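Local coordinates for dihydrodipicolinate synthase family protein (Sinorhizobium meliloti, PDB 4DNH) that is of unknown function but folds as an eight-stranded beta/alpha barrel, probably related to the dihydrodipicolinate synthases, at residues V186-L191 and A224-I229; M242-P247 and A265-G270. All coordinates share one frame; numbering follows the deposited sequence.

How the interactions relate
Interaction 1 is a buried pairing of two neighbouring barrel strands, 186-191 and 226-232, whereas interaction 2 lies at the surface and joins the end of helix 236-243 to the loop that follows helix 260-265. Backbone hydrogen bonds and aliphatic packing carry the first; the second rests on two arginines sharing one aspartate. Their centres are about 16 Å apart, and the elements follow in series, since strand 226-232 leads into helix 236-243. The two also touch: Ile-229 CD1 packs against Met-242 CE at 4.0 Å, and Ile-229 CG2 against Leu-246. Ile-229 thus links the paired strands to the segment that carries the arginines.

Interaction 1 of 2, residues V186-L191 and A224-I229; sequences VIIHWL and AKVDGI
With Ile-187 CG1 turned anti to its carbonyl carbon, beside its own backbone N (chi1 -66°), and Asp-227 CG anti to its backbone N (chi1 177°), the two side chains run alongside each other in the same direction. The longer branch of the isoleucine, CG1 to CD1, runs past the carboxylate, with Ile-187 CG1 3.8 Å from Asp-227 OD2, and CD1 meets the same oxygen a little farther off. The other branch, Ile-187 CG2, rests 3.8 Å from Gly-228 O. Asp-227 OD2 is held by a salt bridge to Arg-152 and a hydrogen bond with the Tyr-253 hydroxyl, so the isoleucine packs against an acid already engaged. An alanine in place of Ile-187 would probably open a gap beside this carboxylate and the Gly-228 carbonyl, leaving Asp-227 less confined, though still tied to its polar partners.

The backbones pair in parallel. Val-186 N donates to Lys-225 O at 3.0 Å. Val-186 O accepts from Gly-228 N at 3.3 Å and more weakly from Asp-227 N. This double acceptance marks a beta bulge: Val-186 pairs with Val-226, but Ile-187 with Gly-228, and Asp-227 is the extra residue. Regular pairing resumes with a 2.8 Å bond from Ile-188 N to Gly-228 O (154° at the hydrogen).

On the other side of the sheet, Ile-188 CD1 meets Val-226 CG2 at 4.0 Å, the two side chains meeting at a slant. Leu-179 of helix 168-181 touches both, and Leu-219 of helix 208-221 packs on Ile-188. Strand 186-191, helix 208-221 and strand 226-232 form a beta-alpha-beta unit, and the arrangement is that of adjacent parallel strands in a TIM barrel.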
loop_
_atom_site.group_PDB
_atom_site.type_symbol
_atom_site.label_atom_id
_atom_site.label_comp_id
_atom_site.label_asym_id
_atom_site.label_seq_id
_atom_site.Cartn_x
_atom_site.Cartn_y
_atom_site.Cartn_z
ATOM N N VAL A 186 10.302 -3.048 -14.250
ATOM C CA VAL A 186 9.792 -3.523 -12.982
ATOM C C VAL A 186 9.928 -2.406 -11.927
ATOM O O VAL A 186 10.768 -1.502 -12.063
ATOM C CB VAL A 186 10.617 -4.769 -12.585
ATOM C CG1 VAL A 186 11.074 -4.748 -11.130
ATOM C CG2 VAL A 186 9.871 -6.041 -12.928
ATOM N N ILE A 187 9.083 -2.447 -10.904
ATOM C CA ILE A 187 9.248 -1.598 -9.746
ATOM C C ILE A 187 9.703 -2.490 -8.596
ATOM O O ILE A 187 8.966 -3.377 -8.165
ATOM C CB ILE A 187 7.936 -0.901 -9.338
ATOM C CG1 ILE A 187 7.489 0.079 -10.413
ATOM C CG2 ILE A 187 8.108 -0.190 -7.999
ATOM C CD1 ILE A 187 6.066 0.561 -10.227
ATOM N N ILE A 188 10.919 -2.259 -8.117
ATOM C CA ILE A 188 11.497 -3.061 -7.054
ATOM C C ILE A 188 10.976 -2.584 -5.713
ATOM O O ILE A 188 10.919 -1.387 -5.425
ATOM C CB ILE A 188 13.038 -3.009 -7.073
ATOM C CG1 ILE A 188 13.569 -3.769 -8.291
ATOM C CG2 ILE A 188 13.615 -3.576 -5.780
ATOM C CD1 ILE A 188 15.078 -3.821 -8.388
ATOM N N HIS A 189 10.600 -3.536 -4.879
ATOM C CA HIS A 189 10.063 -3.199 -3.588
ATOM C C HIS A 189 10.974 -3.611 -2.455
ATOM O O HIS A 189 11.276 -4.792 -2.263
ATOM C CB HIS A 189 8.680 -3.784 -3.455
ATOM C CG HIS A 189 7.959 -3.359 -2.212
ATOM N ND1 HIS A 189 6.920 -4.045 -1.716
ATOM C CD2 HIS A 189 8.172 -2.281 -1.353
ATOM C CE1 HIS A 189 6.483 -3.440 -0.599
ATOM N NE2 HIS A 189 7.249 -2.359 -0.381
ATOM N N TRP A 190 11.444 -2.603 -1.721
ATOM C CA TRP A 190 12.163 -2.787 -0.473
ATOM C C TRP A 190 11.211 -2.564 0.677
ATOM O O TRP A 190 10.932 -1.429 1.063
ATOM C CB TRP A 190 13.332 -1.824 -0.408
ATOM C CG TRP A 190 14.251 -2.084 0.750
ATOM C CD1 TRP A 190 14.096 -3.027 1.766
ATOM C CD2 TRP A 190 15.480 -1.362 1.086
ATOM N NE1 TRP A 190 15.121 -2.947 2.662
ATOM C CE2 TRP A 190 15.988 -1.968 2.313
ATOM C CE3 TRP A 190 16.189 -0.320 0.505
ATOM C CZ2 TRP A 190 17.164 -1.532 2.920
ATOM C CZ3 TRP A 190 17.371 0.112 1.120
ATOM C CH2 TRP A 190 17.843 -0.479 2.299
ATOM N N LEU A 191 10.687 -3.667 1.212
ATOM C CA LEU A 191 9.718 -3.674 2.301
ATOM C C LEU A 191 10.447 -3.835 3.642
ATOM O O LEU A 191 11.139 -4.831 3.841
ATOM C CB LEU A 191 8.755 -4.850 2.083
ATOM C CG LEU A 191 7.489 -5.109 2.921
ATOM C CD1 LEU A 191 6.546 -3.914 2.914
ATOM C CD2 LEU A 191 6.772 -6.344 2.396
ATOM N N ALA A 224 17.646 -0.226 -17.238
ATOM C CA ALA A 224 16.628 -0.313 -18.300
ATOM C C ALA A 224 15.462 -1.235 -17.916
ATOM O O ALA A 224 14.322 -1.003 -18.310
ATOM C CB ALA A 224 17.253 -0.759 -19.616
ATOM N N LYS A 225 15.761 -2.269 -17.138
ATOM C CA LYS A 225 14.750 -3.198 -16.651
ATOM C C LYS A 225 14.053 -2.763 -15.363
ATOM O O LYS A 225 13.251 -3.515 -14.815
ATOM C CB LYS A 225 15.345 -4.599 -16.478
ATOM C CG LYS A 225 14.710 -5.648 -17.371
ATOM C CD LYS A 225 15.288 -5.671 -18.776
ATOM C CE LYS A 225 14.634 -6.766 -19.610
ATOM N NZ LYS A 225 14.740 -8.102 -18.955
ATOM N N VAL A 226 14.354 -1.555 -14.882
ATOM C CA VAL A 226 13.802 -1.068 -13.610
ATOM C C VAL A 226 13.129 0.296 -13.776
ATOM O O VAL A 226 13.803 1.316 -13.921
ATOM C CB VAL A 226 14.884 -1.029 -12.496
ATOM C CG1 VAL A 226 14.366 -0.354 -11.231
ATOM C CG2 VAL A 226 15.367 -2.438 -12.166
ATOM N N ASP A 227 11.800 0.303 -13.762
ATOM C CA ASP A 227 11.024 1.542 -13.818
ATOM C C ASP A 227 11.208 2.345 -12.534
ATOM O O ASP A 227 11.358 3.568 -12.583
ATOM C CB ASP A 227 9.541 1.240 -14.067
ATOM C CG ASP A 227 8.660 2.496 -14.058
ATOM O OD1 ASP A 227 8.659 3.251 -15.059
ATOM O OD2 ASP A 227 7.941 2.711 -13.055
ATOM N N GLY A 228 11.222 1.660 -11.388
ATOM C CA GLY A 228 11.433 2.341 -10.110
ATOM C C GLY A 228 11.709 1.482 -8.887
ATOM O O GLY A 228 11.765 0.255 -8.973
ATOM N N ILE A 229 11.904 2.138 -7.746
ATOM C CA ILE A 229 12.030 1.442 -6.460
ATOM C C ILE A 229 11.043 2.041 -5.466
ATOM O O ILE A 229 10.905 3.271 -5.386
ATOM C CB ILE A 229 13.489 1.426 -5.902
ATOM C CG1 ILE A 229 13.505 1.124 -4.411
ATOM C CG2 ILE A 229 14.210 2.747 -6.130
ATOM C CD1 ILE A 229 14.778 0.469 -3.934
#

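Interaction 2 of 2, residues M242-P247 and A265-G270; sequences MRRQLP and AGDEEG
Arg-243 and Arg-244, consecutive in the chain, both reach tip to tip for the carboxylate of Asp-267. Each uses NH2, and both meet the same oxygen: Asp-267 OD2 lies 2.9 Å from Arg-243 NH2 and 2.9 Å from Arg-244 NH2. That oxygen sits at the edge of each guanidinium, near its plane, but the hydrogen bonds within these salt bridges are bent at the hydrogen and so weak. The guanidinium plane of Arg-243 stands 86° from that of the carboxylate. For Arg-244 the angle is 63°. Two positive groups beside one acid would probably favour its charged form.

Around this shared oxygen, the guanidinium faces meet other atoms of the loop. Gly-270 O sits over one face of Arg-243, toward its rim. Glu-269 crosses Arg-244 at about a right angle and lays CG over the centre of its guanidinium, 3.7 Å above the plane. The Arg-244 contact is therefore with the methylene part of the glutamate.

The second oxygen of Asp-267 fixes the acid to its own loop. Asp-267 OD1 accepts from Gly-270 N at 3.0 Å, and from Glu-269 N through a weak bond, while Asp-267 N returns a 2.7 Å bond to Gly-270 O. Gly-266, with positive phi (79°), leads into this turn from helix 260-265. Across the contact, Arg-243 NH1 bonds to Leu-263 O and Ser-272 OG, steadying that guanidinium beside the acid.

The result is an Asx motif whose remaining oxygen serves a salt-bridge network, here joining two successive helix-to-strand loops of the beta/alpha barrel.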
loop_
_atom_site.group_PDB
_atom_site.type_symbol
_atom_site.label_atom_id
_atom_site.label_comp_id
_atom_site.label_asym_id
_atom_site.label_seq_id
_atom_site.Cartn_x
_atom_site.Cartn_y
_atom_site.Cartn_z
HETATM N N MSE A 242 18.632 8.373 -0.979
HETATM C CA MSE A 242 18.645 7.348 -2.010
HETATM C C MSE A 242 18.167 7.855 -3.332
HETATM O O MSE A 242 18.724 7.497 -4.370
HETATM C CB MSE A 242 17.826 6.152 -1.582
HETATM C CG MSE A 242 18.371 4.954 -2.336
HETATM SE SE MSE A 242 17.147 3.473 -1.974
HETATM C CE MSE A 242 18.268 2.048 -2.746
ATOM N N ARG A 243 17.145 8.704 -3.312
ATOM C CA ARG A 243 16.590 9.245 -4.553
ATOM C C ARG A 243 17.548 10.179 -5.316
ATOM O O ARG A 243 17.325 10.478 -6.490
ATOM C CB ARG A 243 15.240 9.919 -4.297
ATOM C CG ARG A 243 15.300 11.197 -3.487
ATOM C CD ARG A 243 13.920 11.810 -3.394
ATOM N NE ARG A 243 13.960 13.041 -2.622
ATOM C CZ ARG A 243 12.896 13.691 -2.151
ATOM N NH1 ARG A 243 11.668 13.236 -2.366
ATOM N NH2 ARG A 243 13.069 14.805 -1.448
ATOM N N ARG A 244 18.610 10.618 -4.644
ATOM C CA ARG A 244 19.637 11.488 -5.240
ATOM C C ARG A 244 20.745 10.687 -5.934
ATOM O O ARG A 244 21.433 11.205 -6.820
ATOM C CB ARG A 244 20.220 12.438 -4.186
ATOM C CG ARG A 244 19.220 13.477 -3.683
ATOM C CD ARG A 244 19.671 14.166 -2.389
ATOM N NE ARG A 244 18.695 15.172 -1.960
ATOM C CZ ARG A 244 18.912 16.119 -1.051
ATOM N NH1 ARG A 244 20.088 16.232 -0.445
ATOM N NH2 ARG A 244 17.943 16.971 -0.755
ATOM N N GLN A 245 20.889 9.423 -5.537
ATOM C CA GLN A 245 21.893 8.518 -6.096
ATOM C C GLN A 245 21.318 7.592 -7.166
ATOM O O GLN A 245 22.043 6.779 -7.736
ATOM C CB GLN A 245 22.525 7.666 -4.992
ATOM C CG GLN A 245 23.115 8.452 -3.839
ATOM C CD GLN A 245 24.056 7.616 -2.999
ATOM O OE1 GLN A 245 23.793 7.352 -1.825
ATOM N NE2 GLN A 245 25.158 7.179 -3.602
ATOM N N LEU A 246 20.016 7.715 -7.418
ATOM C CA LEU A 246 19.300 6.916 -8.423
ATOM C C LEU A 246 19.727 7.209 -9.879
ATOM O O LEU A 246 19.878 8.374 -10.252
ATOM C CB LEU A 246 17.789 7.140 -8.258
ATOM C CG LEU A 246 16.843 6.062 -7.691
ATOM C CD1 LEU A 246 17.462 5.148 -6.647
ATOM C CD2 LEU A 246 15.578 6.712 -7.149
ATOM N N PRO A 247 19.906 6.154 -10.709
ATOM C CA PRO A 247 20.265 6.308 -12.139
ATOM C C PRO A 247 19.202 7.026 -12.966
ATOM O O PRO A 247 18.032 7.026 -12.598
ATOM C CB PRO A 247 20.381 4.860 -12.641
ATOM C CG PRO A 247 20.487 4.008 -11.416
ATOM C CD PRO A 247 19.742 4.735 -10.334
ATOM N N ALA A 265 6.164 16.327 -2.796
ATOM C CA ALA A 265 6.492 17.712 -3.171
ATOM C C ALA A 265 7.989 17.872 -3.469
ATOM O O ALA A 265 8.374 18.613 -4.365
ATOM C CB ALA A 265 6.057 18.688 -2.082
ATOM N N GLY A 266 8.826 17.168 -2.715
ATOM C CA GLY A 266 10.270 17.168 -2.957
ATOM C C GLY A 266 11.033 18.377 -2.443
ATOM O O GLY A 266 10.468 19.291 -1.841
ATOM N N ASP A 267 12.339 18.364 -2.683
ATOM C CA ASP A 267 13.208 19.461 -2.302
ATOM C C ASP A 267 13.813 20.144 -3.522
ATOM O O ASP A 267 13.364 19.935 -4.653
ATOM C CB ASP A 267 14.305 18.988 -1.330
ATOM C CG ASP A 267 14.813 17.571 -1.628
ATOM O OD1 ASP A 267 15.031 17.220 -2.816
ATOM O OD2 ASP A 267 15.014 16.814 -0.646
ATOM N N GLU A 268 14.831 20.961 -3.268
ATOM C CA GLU A 268 15.582 21.663 -4.297
ATOM C C GLU A 268 16.465 20.739 -5.156
ATOM O O GLU A 268 17.144 21.214 -6.072
ATOM C CB GLU A 268 16.436 22.764 -3.647
ATOM C CG GLU A 268 15.619 23.909 -3.050
ATOM C CD GLU A 268 16.432 24.857 -2.179
ATOM O OE1 GLU A 268 17.523 25.303 -2.607
ATOM O OE2 GLU A 268 15.963 25.174 -1.063
ATOM N N GLU A 269 16.463 19.436 -4.861
ATOM C CA GLU A 269 17.283 18.460 -5.599
ATOM C C GLU A 269 16.426 17.480 -6.391
ATOM O O GLU A 269 16.780 17.085 -7.503
ATOM C CB GLU A 269 18.226 17.693 -4.657
ATOM C CG GLU A 269 19.277 18.546 -3.936
ATOM C CD GLU A 269 20.465 18.937 -4.810
ATOM O OE1 GLU A 269 20.506 18.570 -6.007
ATOM O OE2 GLU A 269 21.377 19.625 -4.295
ATOM N N GLY A 270 15.295 17.094 -5.813
ATOM C CA GLY A 270 14.383 16.183 -6.484
ATOM C C GLY A 270 13.069 16.004 -5.758
ATOM O O GLY A 270 12.848 16.559 -4.689
#